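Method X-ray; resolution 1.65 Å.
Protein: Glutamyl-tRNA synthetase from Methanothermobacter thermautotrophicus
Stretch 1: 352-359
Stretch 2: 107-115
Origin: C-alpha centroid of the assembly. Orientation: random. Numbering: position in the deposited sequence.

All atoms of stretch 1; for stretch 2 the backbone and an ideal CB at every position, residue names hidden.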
ATOM      1  N   LEU A 352       1.563  -6.470   7.214  1.00 23.57           N
ATOM      2  CA  LEU A 352       1.855  -5.137   6.701  1.00 27.54           C
ATOM      3  C   LEU A 352       0.808  -4.653   5.708  1.00 33.41           C
ATOM      4  O   LEU A 352       0.159  -5.453   5.027  1.00 29.71           O
ATOM      5  CB  LEU A 352       3.239  -5.105   6.060  1.00 21.33           C
ATOM      6  CG  LEU A 352       4.379  -5.491   7.004  1.00 27.86           C
ATOM      7  CD1 LEU A 352       5.726  -5.431   6.290  1.00 26.88           C
ATOM      8  CD2 LEU A 352       4.358  -4.591   8.234  1.00 28.73           C
ATOM      9  N   GLY A 353       0.645  -3.337   5.635  1.00 30.65           N
ATOM     10  CA  GLY A 353      -0.293  -2.738   4.703  1.00 30.19           C
ATOM     11  C   GLY A 353       0.343  -2.354   3.379  1.00 22.41           C
ATOM     12  O   GLY A 353      -0.179  -1.506   2.663  1.00 25.10           O
ATOM     13  N   THR A 354       1.476  -2.966   3.047  1.00 20.77           N
ATOM     14  CA  THR A 354       2.118  -2.683   1.766  1.00 22.27           C
ATOM     15  C   THR A 354       1.301  -3.267   0.618  1.00 20.97           C
ATOM     16  O   THR A 354       0.556  -4.233   0.802  1.00 19.07           O
ATOM     17  CB  THR A 354       3.535  -3.276   1.690  1.00 22.46           C
ATOM     18  OG1 THR A 354       3.475  -4.687   1.913  1.00 21.80           O
ATOM     19  CG2 THR A 354       4.442  -2.650   2.750  1.00 24.51           C
ATOM     20  N   LEU A 355       1.436  -2.681  -0.568  1.00 18.69           N
ATOM     21  CA  LEU A 355       0.836  -3.295  -1.752  1.00 16.36           C
ATOM     22  C   LEU A 355       1.381  -4.714  -1.953  1.00 18.99           C
ATOM     23  O   LEU A 355       0.655  -5.618  -2.371  1.00 17.93           O
ATOM     24  CB  LEU A 355       1.088  -2.425  -2.984  1.00 17.46           C
ATOM     25  CG  LEU A 355       0.512  -1.005  -2.862  1.00 16.35           C
ATOM     26  CD1 LEU A 355       0.706  -0.254  -4.188  1.00 18.79           C
ATOM     27  CD2 LEU A 355      -0.954  -1.038  -2.462  1.00 19.93           C
ATOM     28  N   ARG A 356       2.658  -4.919  -1.649  1.00 17.86           N
ATOM     29  CA  ARG A 356       3.252  -6.252  -1.782  1.00 18.29           C
ATOM     30  C   ARG A 356       2.589  -7.288  -0.878  1.00 18.61           C
ATOM     31  O   ARG A 356       2.284  -8.402  -1.316  1.00 17.57           O
ATOM     32  CB  ARG A 356       4.769  -6.192  -1.546  1.00 23.18           C
ATOM     33  CG  ARG A 356       5.483  -5.546  -2.725  1.00 20.66           C
ATOM     34  CD  ARG A 356       6.805  -4.845  -2.389  1.00 22.86           C
ATOM     35  NE  ARG A 356       7.270  -4.224  -3.627  1.00 23.15           N
ATOM     36  CZ  ARG A 356       8.205  -4.729  -4.418  1.00 26.66           C
ATOM     37  NH1 ARG A 356       8.850  -5.839  -4.075  1.00 25.84           N
ATOM     38  NH2 ARG A 356       8.515  -4.112  -5.547  1.00 22.46           N
ATOM     39  N   ALA A 357       2.344  -6.924   0.378  1.00 17.30           N
ATOM     40  CA  ALA A 357       1.692  -7.848   1.292  1.00 19.09           C
ATOM     41  C   ALA A 357       0.279  -8.168   0.822  1.00 17.31           C
ATOM     42  O   ALA A 357      -0.126  -9.336   0.819  1.00 18.18           O
ATOM     43  CB  ALA A 357       1.667  -7.280   2.707  1.00 25.20           C
ATOM     44  N   ILE A 358      -0.490  -7.154   0.432  1.00 18.36           N
ATOM     45  CA  ILE A 358      -1.870  -7.453   0.039  1.00 22.26           C
ATOM     46  C   ILE A 358      -1.946  -8.212  -1.288  1.00 18.96           C
ATOM     47  O   ILE A 358      -2.801  -9.092  -1.454  1.00 17.46           O
ATOM     48  CB  ILE A 358      -2.810  -6.231   0.058  1.00 22.93           C
ATOM     49  CG1 ILE A 358      -2.354  -5.149  -0.915  1.00 21.17           C
ATOM     50  CG2 ILE A 358      -2.908  -5.658   1.469  1.00 26.68           C
ATOM     51  CD1 ILE A 358      -3.327  -3.986  -1.014  1.00 35.13           C
ATOM     52  N   ALA A 359      -1.044  -7.906  -2.219  1.00 17.04           N
ATOM     53  CA  ALA A 359      -0.970  -8.695  -3.454  1.00 17.75           C
ATOM     54  C   ALA A 359      -0.682 -10.168  -3.180  1.00 19.74           C
ATOM     55  O   ALA A 359      -1.221 -11.061  -3.851  1.00 18.62           O
ATOM     56  CB  ALA A 359       0.069  -8.120  -4.415  1.00 17.04           C
ATOM     57  N   UNK A 107      10.651   3.034   1.593  1.00 19.12           N
ATOM     58  CA  UNK A 107      10.296   1.626   1.445  1.00 22.29           C
ATOM     59  C   UNK A 107       9.326   1.531   0.281  1.00 24.20           C
ATOM     60  O   UNK A 107       9.124   2.509  -0.425  1.00 22.09           O
ATOM     61  CB  UNK A 107       9.690   1.052   2.728  1.00 22.29           C
ATOM     62  N   UNK A 108       8.713   0.357   0.073  1.00 26.22           N
ATOM     63  CA  UNK A 108       7.759   0.202  -1.032  1.00 21.76           C
ATOM     64  C   UNK A 108       6.423   0.870  -0.712  1.00 23.74           C
ATOM     65  O   UNK A 108       6.232   1.323   0.418  1.00 24.44           O
ATOM     66  CB  UNK A 108       7.539  -1.281  -1.340  1.00 21.76           C
ATOM     67  N   UNK A 109       5.512   0.926  -1.683  1.00 19.86           N
ATOM     68  CA  UNK A 109       4.243   1.638  -1.497  1.00 18.74           C
ATOM     69  C   UNK A 109       3.233   0.939  -0.580  1.00 24.41           C
ATOM     70  O   UNK A 109       3.146  -0.290  -0.533  1.00 22.69           O
ATOM     71  CB  UNK A 109       3.592   1.858  -2.864  1.00 18.74           C
ATOM     72  N   UNK A 110       2.460   1.740   0.146  1.00 22.79           N
ATOM     73  CA  UNK A 110       1.349   1.216   0.929  1.00 24.38           C
ATOM     74  C   UNK A 110       0.022   1.760   0.405  1.00 22.40           C
ATOM     75  O   UNK A 110      -0.022   2.451  -0.605  1.00 18.39           O
ATOM     76  CB  UNK A 110       1.523   1.567   2.408  1.00 24.38           C
ATOM     77  N   UNK A 111      -1.080   1.404   1.059  1.00 29.14           N
ATOM     78  CA  UNK A 111      -2.398   1.812   0.576  1.00 24.61           C
ATOM     79  C   UNK A 111      -2.591   3.319   0.444  1.00 25.40           C
ATOM     80  O   UNK A 111      -3.228   3.796  -0.501  1.00 25.48           O
ATOM     81  CB  UNK A 111      -3.471   1.258   1.516  1.00 24.61           C
ATOM     82  N   UNK A 112      -2.025   4.080   1.378  1.00 31.32           N
ATOM     83  CA  UNK A 112      -2.050   5.528   1.291  1.00 35.70           C
ATOM     84  C   UNK A 112      -1.410   6.033   0.008  1.00 32.13           C
ATOM     85  O   UNK A 112      -1.953   6.901  -0.673  1.00 30.00           O
ATOM     86  CB  UNK A 112      -1.342   6.138   2.502  1.00 35.70           C
ATOM     87  N   UNK A 113      -0.257   5.477  -0.344  1.00 22.81           N
ATOM     88  CA  UNK A 113       0.381   5.851  -1.602  1.00 21.16           C
ATOM     89  C   UNK A 113      -0.534   5.542  -2.759  1.00 23.09           C
ATOM     90  O   UNK A 113      -0.650   6.315  -3.690  1.00 20.06           O
ATOM     91  CB  UNK A 113       1.719   5.129  -1.776  1.00 21.16           C
ATOM     92  N   UNK A 114      -1.164   4.375  -2.718  1.00 21.88           N
ATOM     93  CA  UNK A 114      -1.971   3.943  -3.845  1.00 23.29           C
ATOM     94  C   UNK A 114      -3.026   4.976  -4.225  1.00 22.90           C
ATOM     95  O   UNK A 114      -3.280   5.196  -5.408  1.00 25.21           O
ATOM     96  CB  UNK A 114      -2.642   2.606  -3.524  1.00 23.29           C
ATOM     97  N   UNK A 115      -3.642   5.610  -3.229  1.00 18.76           N
ATOM     98  CA  UNK A 115      -4.633   6.645  -3.494  1.00 21.38           C
ATOM     99  C   UNK A 115      -4.092   7.817  -4.334  1.00 20.88           C
ATOM    100  O   UNK A 115      -4.694   8.182  -5.344  1.00 22.47           O
ATOM    101  CB  UNK A 115      -5.172   7.177  -2.165  1.00 21.38           C
TER

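Position 107 has phi/psi of 163/-171, a combination comfortable for glycine and poor for most other residues. An ideal CB would find nothing of stretch 1 within 5.5 Å, so the backbone alone makes the case, and the residue is G107.

At 108 the CA-to-CB bond points toward stretch 1, and the ideal CB lies 3.7 Å from R356 NE. A compact apolar residue could cover the arginine here; phi of -76° also permits proline. The residue is P108: its CB packs 3.8 Å from R356 CD, oblique to the guanidinium, and its CG lies 4.2 Å from T354 CG2.

The O of position 109 accepts from L355 N at 2.9 Å and 169°, a nearly straight bond to the first turn of a helix, where amide hydrogens are free. The same 109 O receives a hydrogen bond from a water at 2.9 Å, and that water accepts from R356 N at 3.0 Å. CB points sideways, 3.8 Å from L355 CD1, so leucine, isoleucine, valine or methionine would suit. The residue is L109.

Position 110 pairs with T354 in a single beta bridge, CA to CA 4.1 Å. Its CB goes sideways, 3.5 Å from G353 O, and a helix begins at the next residue, so a capping side chain such as serine, threonine, aspartate, asparagine or histidine is plausible. It is H110, with chi1 p; its ring leads away from stretch 1, and ND1 accepts a weak capping bond from the N of 112 at 3.1 Å. Across the bridge T354 mirrors the role, OG1 accepting from A357 N at 2.9 Å.

Position 111 starts the helix, and its N gives a weak hydrogen bond to G353 O, 3.4 Å. CB points sideways, with L355 CD2 5.2 Å from the ideal atom and I358 CD1 also nearby, inviting a branched or long aliphatic. I111 reaches both with CD1: 3.9 Å to I358 CD1 and 4.2 Å to L355 CD2.

Position 112 meets nothing of stretch 1 and tolerates many residues; it is G112. Position 113 points toward stretch 1 but stays short of contact, so a polar residue fits. H113 turns back to its own loop, ND1 accepting from H110 N at 3.0 Å.

At 114 CB points toward stretch 1, 4.2 Å from L355 CD2, so a small apolar residue already makes contact. A114 does so, its CB 4.1 Å from L355 CD2. Position 115 is out of reach and unconstrained here; R115 bonds elsewhere in the structure.

Stretch 2 107-115: GPLHIGHAR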
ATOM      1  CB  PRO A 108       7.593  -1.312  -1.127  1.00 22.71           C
ATOM      2  CG  PRO A 108       7.753  -1.769   0.284  1.00 24.99           C
ATOM      3  CD  PRO A 108       8.822  -0.865   0.884  1.00 21.68           C
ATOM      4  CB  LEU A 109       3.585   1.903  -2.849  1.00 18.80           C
ATOM      5  CG  LEU A 109       4.425   2.646  -3.885  1.00 20.00           C
ATOM      6  CD1 LEU A 109       3.573   2.961  -5.102  1.00 24.55           C
ATOM      7  CD2 LEU A 109       5.012   3.933  -3.277  1.00 22.39           C
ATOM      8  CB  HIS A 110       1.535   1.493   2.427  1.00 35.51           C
ATOM      9  CG  HIS A 110       1.802   2.927   2.755  1.00 37.13           C
ATOM     10  ND1 HIS A 110       0.835   3.904   2.659  1.00 56.24           N
ATOM     11  CD2 HIS A 110       2.924   3.548   3.191  1.00 46.94           C
ATOM     12  CE1 HIS A 110       1.352   5.068   3.016  1.00 47.28           C
ATOM     13  NE2 HIS A 110       2.618   4.878   3.342  1.00 49.80           N
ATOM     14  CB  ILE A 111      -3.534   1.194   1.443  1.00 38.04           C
ATOM     15  CG1 ILE A 111      -3.809  -0.233   0.994  1.00 42.27           C
ATOM     16  CG2 ILE A 111      -4.811   2.006   1.312  1.00 38.98           C
ATOM     17  CD1 ILE A 111      -4.483  -0.313  -0.357  1.00 39.86           C
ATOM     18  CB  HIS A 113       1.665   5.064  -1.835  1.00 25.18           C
ATOM     19  CG  HIS A 113       2.783   5.430  -0.923  1.00 22.90           C
ATOM     20  ND1 HIS A 113       3.260   4.579   0.049  1.00 28.51           N
ATOM     21  CD2 HIS A 113       3.549   6.548  -0.856  1.00 26.68           C
ATOM     22  CE1 HIS A 113       4.261   5.160   0.688  1.00 47.75           C
ATOM     23  NE2 HIS A 113       4.460   6.352   0.156  1.00 28.54           N
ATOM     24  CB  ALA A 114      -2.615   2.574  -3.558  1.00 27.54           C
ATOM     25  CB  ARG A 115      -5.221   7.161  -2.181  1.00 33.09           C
ATOM     26  CG  ARG A 115      -6.412   8.052  -2.386  1.00 32.11           C
ATOM     27  CD  ARG A 115      -7.076   8.425  -1.075  1.00 38.60           C
ATOM     28  NE  ARG A 115      -8.167   9.365  -1.307  1.00 48.83           N
ATOM     29  CZ  ARG A 115      -8.693  10.145  -0.370  1.00 45.72           C
ATOM     30  NH1 ARG A 115      -8.225  10.097   0.866  1.00 41.39           N
ATOM     31  NH2 ARG A 115      -9.684  10.972  -0.676  1.00 43.45           N
TER
HETATM   32  O   HOH W   1       4.452  -2.569  -1.786  1.00 19.71           O
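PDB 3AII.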